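Side-chain contact in angiotensin-converting enzyme (Anopheles gambiae, PDB 6S1Y), which is a zinc metalloprotease of the angiotensin-converting enzyme family, probably a peptidase that trims peptides from their carboxyl ends: residues 329-334 and 340-345. Residues are numbered along the deposited sequence; the frame is centred on the assembly and turned at random.
Sequences SAWDFF and RIKQCT
The carbonyl oxygen of Arg340 takes the shortest bond between residues 329-334 and 340-345: Trp331 N donates to Arg340 O at 2.7 Å, while Ala330 CA brings a CA-H...O contact to the same oxygen. This bond belongs to an antiparallel beta hairpin, a rare strand pair in this mostly helical peptidase. Trp331 and Arg340 also bond through Arg340 N and Trp331 O, and Ser329 and Lys342 form the second hydrogen-bonded pair; between them Ala330 and Ile341 make a non-hydrogen-bonded pair. On their face Ala330 CB meets Ile341 CG1 at 4.1 Å, and Ala330 also packs on Glu358 and His361 of the HExxH helix, His361 being a zinc ligand.

On the other face the indole of Trp331 leans back towards Ser329 as it projects from the sheet. Its chi1 of -68° turns CG away from the carbonyl carbon, and from there Trp331 NE1 can reach back two residues, donating in the ring plane to Ser329 OG at 2.9 Å. The bond probably helps to orient the hydroxyl of Ser329, a residue of the pocket that holds the bound gamma-glutamyl ligand. The bent chain of Lys342 leaves its NZ 4.0 Å from Ser329 OG, but the ammonium is hydrogen-bonded to Val325 O.

Where the first strand ends, Arg340 extends from CG to NE across Phe333 and lays its guanidinium over one ring face in an offset cation-pi stack. Arg340 CZ lies 3.9 Å from the centroid of the Phe333 ring, with the planes 26° apart. A salt bridge from NE to Asp338 and a cation-pi contact with Trp38 further fix this charge. The chain leaves the strand through an Asx turn spanning Phe333, in which Phe334 N donates to Asp332 OD1 at 3.0 Å, from above the carboxylate plane.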
loop_
_atom_site.group_PDB
_atom_site.type_symbol
_atom_site.label_atom_id
_atom_site.label_comp_id
_atom_site.label_asym_id
_atom_site.label_seq_id
_atom_site.Cartn_x
_atom_site.Cartn_y
_atom_site.Cartn_z
ATOM N N SER A 329 7.900 6.508 -0.752
ATOM C CA SER A 329 7.550 6.574 0.661
ATOM C C SER A 329 7.333 8.008 1.107
ATOM O O SER A 329 7.739 8.956 0.445
ATOM C CB SER A 329 8.630 5.920 1.531
ATOM O OG SER A 329 9.896 6.412 1.191
ATOM N N ALA A 330 6.686 8.149 2.251
ATOM C CA ALA A 330 6.355 9.443 2.822
ATOM C C ALA A 330 6.721 9.445 4.298
ATOM O O ALA A 330 6.290 8.560 5.049
ATOM C CB ALA A 330 4.869 9.754 2.617
ATOM N N TRP A 331 7.486 10.470 4.718
ATOM C CA TRP A 331 8.204 10.459 5.986
ATOM C C TRP A 331 7.778 11.595 6.901
ATOM O O TRP A 331 7.665 12.741 6.479
ATOM C CB TRP A 331 9.710 10.561 5.754
ATOM C CG TRP A 331 10.295 9.348 5.113
ATOM C CD1 TRP A 331 10.088 8.915 3.835
ATOM C CD2 TRP A 331 11.194 8.414 5.718
ATOM N NE1 TRP A 331 10.806 7.762 3.609
ATOM C CE2 TRP A 331 11.482 7.428 4.754
ATOM C CE3 TRP A 331 11.774 8.310 6.984
ATOM C CZ2 TRP A 331 12.331 6.354 5.012
ATOM C CZ3 TRP A 331 12.617 7.232 7.246
ATOM C CH2 TRP A 331 12.891 6.273 6.264
ATOM N N ASP A 332 7.576 11.255 8.170
ATOM C CA ASP A 332 7.246 12.190 9.238
ATOM C C ASP A 332 8.438 12.265 10.186
ATOM O O ASP A 332 8.843 11.244 10.768
ATOM C CB ASP A 332 5.998 11.722 9.990
ATOM C CG ASP A 332 5.530 12.734 11.039
ATOM O OD1 ASP A 332 6.153 13.824 11.139
ATOM O OD2 ASP A 332 4.533 12.440 11.755
ATOM N N PHE A 333 9.005 13.459 10.342
ATOM C CA PHE A 333 10.190 13.619 11.184
ATOM C C PHE A 333 9.852 14.150 12.565
ATOM O O PHE A 333 10.758 14.525 13.312
ATOM C CB PHE A 333 11.218 14.511 10.494
ATOM C CG PHE A 333 11.842 13.863 9.291
ATOM C CD1 PHE A 333 11.270 13.994 8.037
ATOM C CD2 PHE A 333 12.972 13.085 9.427
ATOM C CE1 PHE A 333 11.830 13.386 6.942
ATOM C CE2 PHE A 333 13.533 12.463 8.342
ATOM C CZ PHE A 333 12.962 12.609 7.093
ATOM N N PHE A 334 8.569 14.172 12.925
ATOM C CA PHE A 334 8.157 14.374 14.313
ATOM C C PHE A 334 8.725 15.677 14.870
ATOM O O PHE A 334 9.146 15.755 16.023
ATOM C CB PHE A 334 8.561 13.175 15.179
ATOM C CG PHE A 334 7.932 11.880 14.739
ATOM C CD1 PHE A 334 6.684 11.509 15.205
ATOM C CD2 PHE A 334 8.574 11.048 13.835
ATOM C CE1 PHE A 334 6.093 10.326 14.788
ATOM C CE2 PHE A 334 7.984 9.873 13.418
ATOM C CZ PHE A 334 6.744 9.513 13.900
ATOM N N ARG A 340 8.459 14.745 4.294
ATOM C CA ARG A 340 9.172 14.545 3.044
ATOM C C ARG A 340 8.689 13.300 2.313
ATOM O O ARG A 340 8.320 12.294 2.921
ATOM C CB ARG A 340 10.687 14.417 3.265
ATOM C CG ARG A 340 11.262 15.407 4.241
ATOM C CD ARG A 340 12.770 15.263 4.365
ATOM N NE ARG A 340 13.241 15.780 5.649
ATOM C CZ ARG A 340 14.495 15.700 6.075
ATOM N NH1 ARG A 340 15.416 15.136 5.315
ATOM N NH2 ARG A 340 14.818 16.180 7.268
ATOM N N ILE A 341 8.758 13.376 0.988
ATOM C CA ILE A 341 8.498 12.249 0.113
ATOM C C ILE A 341 9.787 11.899 -0.600
ATOM O O ILE A 341 10.530 12.787 -1.039
ATOM C CB ILE A 341 7.363 12.565 -0.890
ATOM C CG1 ILE A 341 6.022 12.527 -0.155
ATOM C CG2 ILE A 341 7.409 11.610 -2.082
ATOM C CD1 ILE A 341 4.811 12.986 -0.985
ATOM N N LYS A 342 10.045 10.604 -0.726
ATOM C CA LYS A 342 11.130 10.082 -1.542
ATOM C C LYS A 342 10.468 9.200 -2.594
ATOM O O LYS A 342 9.925 8.135 -2.272
ATOM C CB LYS A 342 12.137 9.310 -0.689
ATOM C CG LYS A 342 13.270 8.684 -1.478
ATOM C CD LYS A 342 14.447 8.308 -0.560
ATOM C CE LYS A 342 14.023 7.403 0.600
ATOM N NZ LYS A 342 13.751 6.009 0.170
ATOM N N GLN A 343 10.482 9.657 -3.838
ATOM C CA GLN A 343 9.802 8.969 -4.920
ATOM C C GLN A 343 10.612 9.121 -6.192
ATOM O O GLN A 343 11.010 10.237 -6.553
ATOM C CB GLN A 343 8.384 9.521 -5.130
ATOM C CG GLN A 343 7.575 8.735 -6.161
ATOM C CD GLN A 343 6.109 9.132 -6.196
ATOM O OE1 GLN A 343 5.572 9.689 -5.241
ATOM N NE2 GLN A 343 5.449 8.835 -7.314
ATOM N N CYS A 344 10.849 8.003 -6.869
ATOM C CA CYS A 344 11.547 8.024 -8.154
ATOM C C CYS A 344 10.510 8.209 -9.264
ATOM O O CYS A 344 10.325 7.395 -10.161
ATOM C CB CYS A 344 12.410 6.778 -8.312
ATOM S SG CYS A 344 13.685 6.673 -6.970
ATOM N N THR A 345 9.858 9.369 -9.177
ATOM C CA THR A 345 8.728 9.723 -10.021
ATOM C C THR A 345 9.036 9.671 -11.510
ATOM O O THR A 345 10.075 10.147 -11.974
ATOM C CB THR A 345 8.258 11.138 -9.661
ATOM O OG1 THR A 345 8.196 11.271 -8.234
ATOM C CG2 THR A 345 6.872 11.415 -10.245
#